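Local coordinates for gram-positive cocci surface proteins LPxTG domain-containing protein (Streptococcus pneumoniae, PDB 3NZ3) that carries a mucin-binding domain through which this cell-wall-anchored surface protein probably attaches the pneumococcus to host mucins, at residues T46-K51 and E64-N69; K20-I25 and Q92-D97; I26-K31 and E39-P44; D83-T88 and I103-D108. One frame throughout, in Å; residues are numbered along the deposited sequence.

Interaction 1: T46-K51 and E64-N69; sequences TLSRTK and EWTTGN
T46-K51 and E64-N69 run antiparallel, 165° between their end-to-end directions, with L47 facing T66 and R49 facing W65. Only one backbone-backbone hydrogen bond links the segments, from T66 N to S48 O at 2.9 Å. Its counterpart is made by a side chain: S48 N donates to T66 OG1, also at 2.9 Å. T66 OG1 lies between its own backbone N and carbonyl carbon (chi1 51°), from where it faces the S48 amide. A water bridges the same hydroxyl to T46 O, and a second water joins E64 O to T50 N. W65 CA approaches S48 O at 3.2 Å as a CA-H...O contact.

The main side-chain contact is R49 on W65. The arginine crosses the indole obliquely, its guanidinium plane only 15° from that of the rings. R49 CD lies over the face of the five-membered ring, 3.7 Å from its centroid, in a CH-pi contact, while R49 NE passes 3.4 Å from W65 CZ2. R49 NH2 forms a salt bridge with E18, and R49 also makes a cation-pi contact with Y62. L47 packs its CB against W65 CE3 at 3.9 Å, and its CD2 against the backbone of T66 and T67.

Strand 39-53 lies between strands 14-30 and 60-62 in the mixed sheet, whereas strand 68-74 pairs with strand 88-94 in the second one. Residues 64-67 therefore carry the chain along strand 39-53 as it passes from one sheet to the other.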
# COMPACT_ATOMS: atom_id res chain seq x y z
N THR A 46 1.95 -8.40 2.94
CA THR A 46 1.79 -9.22 4.13
C THR A 46 3.14 -9.66 4.68
O THR A 46 3.83 -10.49 4.08
CB THR A 46 0.84 -10.42 3.86
OG1 THR A 46 -0.45 -9.91 3.49
CG2 THR A 46 0.68 -11.32 5.10
N LEU A 47 3.51 -9.07 5.81
CA LEU A 47 4.78 -9.36 6.47
C LEU A 47 4.59 -10.45 7.52
O LEU A 47 3.46 -10.69 7.97
CB LEU A 47 5.35 -8.10 7.12
CG LEU A 47 5.48 -6.88 6.19
CD1 LEU A 47 6.06 -5.72 6.95
CD2 LEU A 47 6.33 -7.21 4.97
N SER A 48 5.68 -11.11 7.90
CA SER A 48 5.61 -12.19 8.87
C SER A 48 6.80 -12.22 9.81
O SER A 48 7.88 -11.72 9.48
CB SER A 48 5.50 -13.55 8.16
OG SER A 48 6.76 -13.94 7.65
N ARG A 49 6.60 -12.82 10.97
CA ARG A 49 7.71 -13.12 11.88
C ARG A 49 7.42 -14.41 12.64
O ARG A 49 6.26 -14.79 12.82
CB ARG A 49 7.95 -11.95 12.85
CG ARG A 49 6.83 -11.72 13.86
CD ARG A 49 7.23 -10.71 14.93
NE ARG A 49 6.11 -10.38 15.81
CZ ARG A 49 6.18 -9.56 16.85
NH1 ARG A 49 7.32 -8.96 17.16
NH2 ARG A 49 5.10 -9.33 17.59
N THR A 50 8.48 -15.10 13.06
CA THR A 50 8.33 -16.34 13.81
C THR A 50 8.10 -16.02 15.29
O THR A 50 8.65 -15.04 15.81
CB THR A 50 9.54 -17.28 13.63
OG1 THR A 50 9.83 -17.39 12.24
CG2 THR A 50 9.24 -18.67 14.15
N LYS A 51 7.25 -16.81 15.93
CA LYS A 51 6.98 -16.71 17.35
C LYS A 51 7.36 -18.04 17.97
O LYS A 51 6.92 -19.10 17.51
CB LYS A 51 5.49 -16.43 17.61
CG LYS A 51 5.11 -16.32 19.09
CD LYS A 51 3.61 -16.52 19.28
CE LYS A 51 3.17 -16.23 20.71
NZ LYS A 51 1.68 -16.19 20.81
N GLU A 64 12.67 -11.39 13.64
CA GLU A 64 12.49 -10.15 12.88
C GLU A 64 11.36 -10.33 11.87
O GLU A 64 11.09 -11.44 11.41
CB GLU A 64 13.79 -9.79 12.14
CG GLU A 64 14.96 -9.45 13.05
CD GLU A 64 14.66 -8.29 13.99
OE1 GLU A 64 14.17 -7.25 13.52
OE2 GLU A 64 14.89 -8.44 15.20
N TRP A 65 10.69 -9.22 11.53
CA TRP A 65 9.67 -9.22 10.48
C TRP A 65 10.32 -9.20 9.10
O TRP A 65 11.41 -8.66 8.92
CB TRP A 65 8.80 -7.96 10.58
CG TRP A 65 7.87 -7.89 11.74
CD1 TRP A 65 8.09 -7.27 12.95
CD2 TRP A 65 6.52 -8.38 11.78
NE1 TRP A 65 6.97 -7.38 13.74
CE2 TRP A 65 6.00 -8.05 13.05
CE3 TRP A 65 5.71 -9.09 10.87
CZ2 TRP A 65 4.69 -8.41 13.44
CZ3 TRP A 65 4.42 -9.43 11.26
CH2 TRP A 65 3.93 -9.10 12.54
N THR A 66 9.63 -9.78 8.12
CA THR A 66 10.03 -9.66 6.72
C THR A 66 9.79 -8.22 6.25
O THR A 66 9.23 -7.40 6.99
CB THR A 66 9.26 -10.64 5.81
OG1 THR A 66 7.85 -10.52 6.05
CG2 THR A 66 9.71 -12.08 6.07
N THR A 67 10.23 -7.92 5.04
CA THR A 67 9.97 -6.62 4.43
C THR A 67 9.33 -6.79 3.06
O THR A 67 9.42 -7.86 2.44
CB THR A 67 11.26 -5.80 4.24
OG1 THR A 67 12.22 -6.61 3.55
CG2 THR A 67 11.82 -5.34 5.58
N GLY A 68 8.70 -5.73 2.59
CA GLY A 68 8.04 -5.75 1.29
C GLY A 68 8.22 -4.45 0.54
O GLY A 68 9.07 -3.61 0.88
N ASN A 69 7.39 -4.28 -0.49
CA ASN A 69 7.50 -3.15 -1.39
C ASN A 69 6.15 -2.94 -2.07
O ASN A 69 5.55 -3.89 -2.58
CB ASN A 69 8.57 -3.45 -2.44
CG ASN A 69 8.97 -2.24 -3.24
OD1 ASN A 69 8.58 -2.10 -4.40
ND2 ASN A 69 9.77 -1.36 -2.64
O HOH W 1 6.34 -12.06 4.36
O HOH W 2 11.11 -14.04 12.37

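Interaction 2: K20-I25 and Q92-D97; sequences KTITRI and QEVTSD
I22 and V94 meet across the interior between the two sheets of this all-beta, Ig-like mucin-binding domain, where strand 14-30 of the mixed sheet passes roughly antiparallel to strand 88-94 of the two-stranded one. No backbone hydrogen bonds join the segments, so side chains span the gap. I22 and V94 lie alongside one another pointing opposite ways, with I22 CD1 3.9 Å from V94 CG1. W70 of strand 68-74 packs against V94, and L47 against I22.

At one end K20 reaches across with its chain extended beyond CG. K20 NZ donates to S96 O at 2.7 Å, in the carbonyl plane and on a lone pair, and the lysine also makes a cation-pi contact with W65. The turn that presents this carbonyl is an ST turn, in which T95 OG1 accepts from D97 N.

At the other end the guanidinium plane of R24 and the amide plane of Q92 are 82° apart. They touch lightly, R24 NH1 to Q92 CB at 4.0 Å, and a water in the guanidinium plane accepts from R24 NH1 and donates to Q92 OE1. R24 NE is bound to Q43 OE1 and R24 NH1 also to E90 O, which fixes the guanidinium between the sheets. The Q92 amide is in turn held by its own strand: Q92 NE2 donates to E93 O at 3.0 Å with an N-H...O angle of 173°.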
# COMPACT_ATOMS: atom_id res chain seq x y z
N LYS A 20 0.94 -9.75 9.40
CA LYS A 20 0.10 -8.56 9.31
C LYS A 20 0.20 -7.96 7.92
O LYS A 20 1.21 -8.11 7.24
CB LYS A 20 0.47 -7.54 10.39
CG LYS A 20 1.84 -6.92 10.27
CD LYS A 20 1.99 -5.86 11.36
CE LYS A 20 3.32 -5.16 11.29
NZ LYS A 20 3.39 -4.09 12.33
N THR A 21 -0.87 -7.29 7.50
CA THR A 21 -0.95 -6.72 6.16
C THR A 21 -0.96 -5.19 6.26
O THR A 21 -1.69 -4.61 7.06
CB THR A 21 -2.19 -7.24 5.39
OG1 THR A 21 -2.16 -8.67 5.38
CG2 THR A 21 -2.20 -6.72 3.95
N ILE A 22 -0.10 -4.58 5.44
CA ILE A 22 -0.01 -3.13 5.32
C ILE A 22 -0.31 -2.78 3.87
O ILE A 22 0.28 -3.35 2.95
CB ILE A 22 1.39 -2.61 5.74
CG1 ILE A 22 1.76 -3.15 7.13
CG2 ILE A 22 1.43 -1.08 5.74
CD1 ILE A 22 3.23 -3.08 7.46
N THR A 23 -1.25 -1.85 3.67
CA THR A 23 -1.82 -1.63 2.34
C THR A 23 -1.74 -0.17 1.89
O THR A 23 -1.98 0.76 2.67
CB THR A 23 -3.30 -2.11 2.30
OG1 THR A 23 -3.39 -3.44 2.80
CG2 THR A 23 -3.85 -2.08 0.87
N ARG A 24 -1.37 0.02 0.62
CA ARG A 24 -1.49 1.32 -0.02
C ARG A 24 -2.61 1.30 -1.05
O ARG A 24 -2.67 0.41 -1.91
CB ARG A 24 -0.18 1.75 -0.68
CG ARG A 24 -0.27 3.12 -1.37
CD ARG A 24 1.10 3.66 -1.77
NE ARG A 24 1.65 2.96 -2.93
CZ ARG A 24 2.84 3.23 -3.48
NH1 ARG A 24 3.61 4.20 -2.97
NH2 ARG A 24 3.25 2.54 -4.53
N ILE A 25 -3.49 2.28 -0.95
CA ILE A 25 -4.54 2.46 -1.94
C ILE A 25 -4.30 3.74 -2.72
O ILE A 25 -4.03 4.81 -2.15
CB ILE A 25 -5.95 2.48 -1.30
CG1 ILE A 25 -6.19 1.16 -0.54
CG2 ILE A 25 -7.03 2.70 -2.36
CD1 ILE A 25 -7.42 1.15 0.35
N GLN A 92 7.57 1.98 -2.92
CA GLN A 92 7.94 2.31 -1.55
C GLN A 92 8.22 1.05 -0.73
O GLN A 92 7.44 0.10 -0.77
CB GLN A 92 6.84 3.12 -0.86
CG GLN A 92 7.25 3.73 0.49
CD GLN A 92 6.09 3.91 1.45
OE1 GLN A 92 5.24 4.78 1.28
NE2 GLN A 92 6.06 3.07 2.50
N GLU A 93 9.34 1.06 0.00
CA GLU A 93 9.66 -0.04 0.93
C GLU A 93 8.61 -0.11 2.04
O GLU A 93 8.17 0.92 2.56
CB GLU A 93 11.05 0.14 1.55
CG GLU A 93 11.55 -1.10 2.31
CD GLU A 93 12.74 -0.83 3.24
OE1 GLU A 93 12.97 0.33 3.64
OE2 GLU A 93 13.43 -1.81 3.59
N VAL A 94 8.21 -1.33 2.37
CA VAL A 94 7.24 -1.58 3.43
C VAL A 94 7.93 -2.41 4.52
O VAL A 94 8.51 -3.46 4.24
CB VAL A 94 5.98 -2.33 2.88
CG1 VAL A 94 4.95 -2.54 3.99
CG2 VAL A 94 5.33 -1.55 1.74
N THR A 95 7.90 -1.90 5.74
CA THR A 95 8.45 -2.62 6.89
C THR A 95 7.35 -2.75 7.93
O THR A 95 6.28 -2.18 7.76
CB THR A 95 9.66 -1.89 7.52
OG1 THR A 95 9.21 -0.71 8.20
CG2 THR A 95 10.71 -1.53 6.47
N SER A 96 7.62 -3.49 9.01
CA SER A 96 6.62 -3.67 10.05
C SER A 96 6.21 -2.36 10.74
O SER A 96 5.17 -2.30 11.39
CB SER A 96 7.09 -4.68 11.09
OG SER A 96 8.30 -4.26 11.71
N ASP A 97 7.03 -1.32 10.58
CA ASP A 97 6.74 -0.01 11.15
C ASP A 97 5.89 0.87 10.22
O ASP A 97 5.37 1.90 10.66
CB ASP A 97 8.04 0.71 11.54
CG ASP A 97 8.81 -0.04 12.62
OD1 ASP A 97 8.20 -0.47 13.62
OD2 ASP A 97 10.04 -0.19 12.46
O HOH W 3 3.54 5.72 -0.55

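Interaction 3: I26-K31 and E39-P44; sequences IHYVDK and EDVVQP
I26 and V41 form an antiparallel hydrogen-bonded pair that ties strand 14-30 to strand 39-53. I26 N donates to V41 O at 2.9 Å, and V41 N returns a bond to I26 O at 3.0 Å. The I26 carbonyl also receives a CA-H...O contact from D40 CA.

Beyond this pair, side chain and solvent take over. H27 ND1 donates to D40 OD1 at 2.8 Å, meeting that oxygen from above the carboxylate plane, with imidazole and carboxylate planes 65° apart. The same D40 OD1 accepts from a water at 2.6 Å, and that water accepts the N-H of Y28, so the amide is linked to the opposite strand indirectly. Y28 presents its ring edge to V41 CG2, with CE1 4.0 Å away; V73 of strand 68-74 also packs against the tyrosine. The Q43 amide has a partner in the other sheet, its NE2 donating to D71 O.

The bond from H27 to D40 requires a proton on ND1, and the adjacent carboxylate would probably favour a positively charged ring.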
# COMPACT_ATOMS: atom_id res chain seq x y z
N ILE A 26 -4.40 3.64 -4.05
CA ILE A 26 -4.32 4.81 -4.90
C ILE A 26 -5.71 5.07 -5.48
O ILE A 26 -6.33 4.17 -6.06
CB ILE A 26 -3.27 4.64 -6.02
CG1 ILE A 26 -1.96 4.10 -5.44
CG2 ILE A 26 -3.05 5.98 -6.76
CD1 ILE A 26 -0.97 3.61 -6.48
N HIS A 27 -6.20 6.29 -5.29
CA HIS A 27 -7.46 6.74 -5.87
C HIS A 27 -7.17 7.66 -7.04
O HIS A 27 -6.16 8.37 -7.05
CB HIS A 27 -8.31 7.51 -4.86
CG HIS A 27 -8.60 6.77 -3.59
ND1 HIS A 27 -9.46 5.70 -3.53
CD2 HIS A 27 -8.16 6.98 -2.33
CE1 HIS A 27 -9.54 5.27 -2.29
NE2 HIS A 27 -8.76 6.03 -1.54
N TYR A 28 -8.09 7.67 -8.01
CA TYR A 28 -7.97 8.51 -9.20
C TYR A 28 -9.27 9.30 -9.34
O TYR A 28 -10.32 8.71 -9.60
CB TYR A 28 -7.73 7.65 -10.44
CG TYR A 28 -6.48 6.81 -10.37
CD1 TYR A 28 -6.50 5.53 -9.82
CD2 TYR A 28 -5.26 7.31 -10.83
CE1 TYR A 28 -5.34 4.75 -9.74
CE2 TYR A 28 -4.10 6.54 -10.76
CZ TYR A 28 -4.14 5.27 -10.21
OH TYR A 28 -2.99 4.51 -10.14
N VAL A 29 -9.19 10.61 -9.16
CA VAL A 29 -10.40 11.44 -9.13
C VAL A 29 -10.33 12.66 -10.06
O VAL A 29 -9.26 13.11 -10.47
CB VAL A 29 -10.76 11.91 -7.69
CG1 VAL A 29 -10.89 10.73 -6.72
CG2 VAL A 29 -9.76 12.94 -7.16
N ASP A 30 -11.51 13.19 -10.38
CA ASP A 30 -11.62 14.48 -11.04
C ASP A 30 -11.22 15.56 -10.02
O ASP A 30 -11.76 15.61 -8.91
CB ASP A 30 -13.05 14.69 -11.53
CG ASP A 30 -13.23 15.95 -12.34
OD1 ASP A 30 -12.97 17.05 -11.82
OD2 ASP A 30 -13.65 15.85 -13.51
N LYS A 31 -10.26 16.41 -10.40
CA LYS A 31 -9.75 17.48 -9.54
C LYS A 31 -10.85 18.34 -8.92
O LYS A 31 -10.75 18.74 -7.76
CB LYS A 31 -8.77 18.38 -10.30
CG LYS A 31 -8.00 19.37 -9.41
CD LYS A 31 -7.23 20.38 -10.22
CE LYS A 31 -6.53 21.40 -9.32
NZ LYS A 31 -5.88 22.47 -10.12
N GLU A 39 -10.52 2.95 -11.64
CA GLU A 39 -10.58 2.02 -10.51
C GLU A 39 -9.44 2.28 -9.52
O GLU A 39 -8.33 2.62 -9.93
CB GLU A 39 -10.48 0.57 -11.00
CG GLU A 39 -11.79 -0.05 -11.44
CD GLU A 39 -11.82 -1.55 -11.21
OE1 GLU A 39 -10.85 -2.23 -11.60
OE2 GLU A 39 -12.80 -2.05 -10.63
N ASP A 40 -9.73 2.11 -8.24
CA ASP A 40 -8.69 2.12 -7.21
C ASP A 40 -7.64 1.07 -7.50
O ASP A 40 -7.97 -0.00 -8.02
CB ASP A 40 -9.30 1.81 -5.84
CG ASP A 40 -10.00 3.00 -5.22
OD1 ASP A 40 -9.95 4.11 -5.79
OD2 ASP A 40 -10.59 2.81 -4.13
N VAL A 41 -6.39 1.37 -7.16
CA VAL A 41 -5.32 0.37 -7.14
C VAL A 41 -5.01 0.03 -5.67
O VAL A 41 -4.70 0.92 -4.87
CB VAL A 41 -4.06 0.85 -7.91
CG1 VAL A 41 -2.85 -0.03 -7.60
CG2 VAL A 41 -4.32 0.87 -9.42
N VAL A 42 -5.15 -1.24 -5.32
CA VAL A 42 -4.96 -1.69 -3.94
C VAL A 42 -3.70 -2.55 -3.88
O VAL A 42 -3.57 -3.53 -4.63
CB VAL A 42 -6.21 -2.45 -3.41
CG1 VAL A 42 -5.99 -2.97 -1.97
CG2 VAL A 42 -7.45 -1.56 -3.46
N GLN A 43 -2.78 -2.18 -2.99
CA GLN A 43 -1.48 -2.85 -2.88
C GLN A 43 -1.23 -3.40 -1.47
O GLN A 43 -0.62 -2.71 -0.64
CB GLN A 43 -0.34 -1.91 -3.29
CG GLN A 43 -0.52 -1.26 -4.67
CD GLN A 43 0.66 -0.42 -5.08
OE1 GLN A 43 1.02 0.56 -4.42
NE2 GLN A 43 1.28 -0.80 -6.19
N PRO A 44 -1.69 -4.64 -1.19
CA PRO A 44 -1.48 -5.23 0.13
C PRO A 44 -0.13 -5.93 0.24
O PRO A 44 0.27 -6.66 -0.67
CB PRO A 44 -2.63 -6.23 0.24
CG PRO A 44 -2.94 -6.64 -1.18
CD PRO A 44 -2.49 -5.51 -2.08
O HOH W 4 -10.09 5.60 -7.91

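Interaction 4: D83-T88 and I103-D108; sequences DPDIPT and ITVRYD
The loop joining strands 68-74 and 88-94 lies against strand 101-107, an outermost strand of the mixed sheet, with P84, D85 and I86 opposite Y107, R106 and V105. D85 grips the R106 backbone twice. D85 N donates to R106 O at 3.1 Å, and R106 N donates to D85 OD1 at 2.9 Å, approaching from above the carboxylate plane. CG of D85 lies between its backbone N and carbonyl carbon (chi1 65°), which places it near the R106 backbone, 3.6 Å from R106 N.

In this Muc B2-like domain strand 101-107 runs parallel to strand 14-30, and the loop adds aliphatic contacts beside it. P84 CB sits over one face of the Y107 ring, offset toward the rim, in a CH-pi contact 3.9 Å from the centroid. It also touches V105 CG1 at 3.7 Å. Y107 OH is hydrogen-bonded to G76 O. I86 CB faces V105 CG2 more loosely, at 4.3 Å.

Two waters complete the seam. One donates to both D85 OD2 and T104 O and accepts from R106 NH1 in the guanidinium plane, relaying between acid and arginine. The other donates to D83 O at 2.8 Å and accepts from D108 N.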
# COMPACT_ATOMS: atom_id res chain seq x y z
N ASP A 83 -3.21 15.86 -18.45
CA ASP A 83 -2.31 14.90 -17.80
C ASP A 83 -2.51 14.99 -16.28
O ASP A 83 -2.71 16.08 -15.75
CB ASP A 83 -0.85 15.21 -18.13
CG ASP A 83 -0.49 14.92 -19.58
OD1 ASP A 83 -1.25 14.22 -20.29
OD2 ASP A 83 0.59 15.38 -20.00
N PRO A 84 -2.44 13.84 -15.58
CA PRO A 84 -2.63 13.83 -14.13
C PRO A 84 -1.59 14.67 -13.38
O PRO A 84 -0.47 14.84 -13.88
CB PRO A 84 -2.47 12.35 -13.75
CG PRO A 84 -1.72 11.74 -14.89
CD PRO A 84 -2.18 12.48 -16.10
N ASP A 85 -1.95 15.19 -12.20
CA ASP A 85 -1.00 15.94 -11.37
C ASP A 85 0.19 15.08 -10.92
O ASP A 85 1.31 15.59 -10.74
CB ASP A 85 -1.71 16.62 -10.18
CG ASP A 85 -2.31 15.64 -9.17
OD1 ASP A 85 -2.44 14.43 -9.46
OD2 ASP A 85 -2.67 16.10 -8.07
N ILE A 86 -0.06 13.79 -10.74
CA ILE A 86 0.96 12.81 -10.37
C ILE A 86 1.05 11.77 -11.50
O ILE A 86 0.21 10.87 -11.58
CB ILE A 86 0.65 12.15 -9.00
CG1 ILE A 86 0.52 13.23 -7.92
CG2 ILE A 86 1.73 11.11 -8.62
CD1 ILE A 86 -0.14 12.78 -6.62
N PRO A 87 2.05 11.90 -12.40
CA PRO A 87 2.17 10.98 -13.53
C PRO A 87 2.46 9.53 -13.10
O PRO A 87 2.04 8.59 -13.78
CB PRO A 87 3.35 11.55 -14.33
CG PRO A 87 4.08 12.43 -13.39
CD PRO A 87 3.06 12.98 -12.46
N THR A 88 3.15 9.37 -11.98
CA THR A 88 3.44 8.04 -11.46
C THR A 88 3.58 8.06 -9.94
O THR A 88 4.21 8.96 -9.37
CB THR A 88 4.70 7.41 -12.14
OG1 THR A 88 4.92 6.09 -11.63
CG2 THR A 88 5.94 8.26 -11.90
N ILE A 103 -3.23 7.43 -1.53
CA ILE A 103 -2.75 8.47 -2.42
C ILE A 103 -3.87 8.79 -3.41
O ILE A 103 -4.53 7.89 -3.92
CB ILE A 103 -1.45 8.03 -3.15
CG1 ILE A 103 -0.32 7.83 -2.13
CG2 ILE A 103 -1.03 9.04 -4.23
CD1 ILE A 103 0.96 7.25 -2.71
N THR A 104 -4.10 10.08 -3.64
CA THR A 104 -5.10 10.51 -4.61
C THR A 104 -4.42 11.21 -5.78
O THR A 104 -3.71 12.21 -5.61
CB THR A 104 -6.16 11.42 -3.97
OG1 THR A 104 -6.86 10.70 -2.95
CG2 THR A 104 -7.17 11.92 -5.01
N VAL A 105 -4.60 10.64 -6.96
CA VAL A 105 -4.13 11.24 -8.20
C VAL A 105 -5.31 12.03 -8.78
O VAL A 105 -6.42 11.51 -8.88
CB VAL A 105 -3.66 10.14 -9.20
CG1 VAL A 105 -3.24 10.74 -10.53
CG2 VAL A 105 -2.52 9.31 -8.59
N ARG A 106 -5.06 13.28 -9.15
CA ARG A 106 -6.13 14.18 -9.60
C ARG A 106 -6.01 14.57 -11.07
O ARG A 106 -4.94 15.00 -11.53
CB ARG A 106 -6.21 15.43 -8.72
CG ARG A 106 -6.79 15.15 -7.35
CD ARG A 106 -6.72 16.35 -6.43
NE ARG A 106 -7.34 16.04 -5.14
CZ ARG A 106 -6.70 15.54 -4.08
NH1 ARG A 106 -5.40 15.29 -4.15
NH2 ARG A 106 -7.36 15.29 -2.96
N TYR A 107 -7.11 14.40 -11.80
CA TYR A 107 -7.21 14.77 -13.21
C TYR A 107 -8.14 15.97 -13.36
O TYR A 107 -9.23 16.01 -12.78
CB TYR A 107 -7.77 13.62 -14.05
CG TYR A 107 -6.92 12.36 -14.11
CD1 TYR A 107 -6.87 11.48 -13.03
CD2 TYR A 107 -6.21 12.03 -15.26
CE1 TYR A 107 -6.10 10.31 -13.08
CE2 TYR A 107 -5.45 10.87 -15.33
CZ TYR A 107 -5.40 10.02 -14.23
OH TYR A 107 -4.64 8.86 -14.29
N ASP A 108 -7.70 16.94 -14.15
CA ASP A 108 -8.52 18.10 -14.44
C ASP A 108 -8.96 18.01 -15.89
O ASP A 108 -8.16 17.67 -16.76
CB ASP A 108 -7.73 19.38 -14.17
CG ASP A 108 -8.63 20.56 -13.82
OD1 ASP A 108 -9.85 20.38 -13.62
OD2 ASP A 108 -8.09 21.69 -13.75
O HOH W 5 -4.91 17.32 -14.62
O HOH W 6 -3.41 14.79 -5.99

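From the N terminus, strand 14-30 supplies first K20-I25 of interaction 2 and then I26-K31 of interaction 3. Interaction 3 closes the first and shortest loop, turning the chain back into strand 39-53. Interaction 1 follows in series, closing the excursion through strand 60-62, with its centre about 26 Å from that of interaction 3. Both nest inside the long loop closed by interaction 2, which ties the two sheets together. Interaction 4 opens within that loop and closes beyond it, so it crosses interaction 2. It joins the loop before strand 88-94 to strand 101-107, whose I103 amide meets I25 O of strand 14-30. Interactions 1 and 4 lie on opposite sides of the chain's centre.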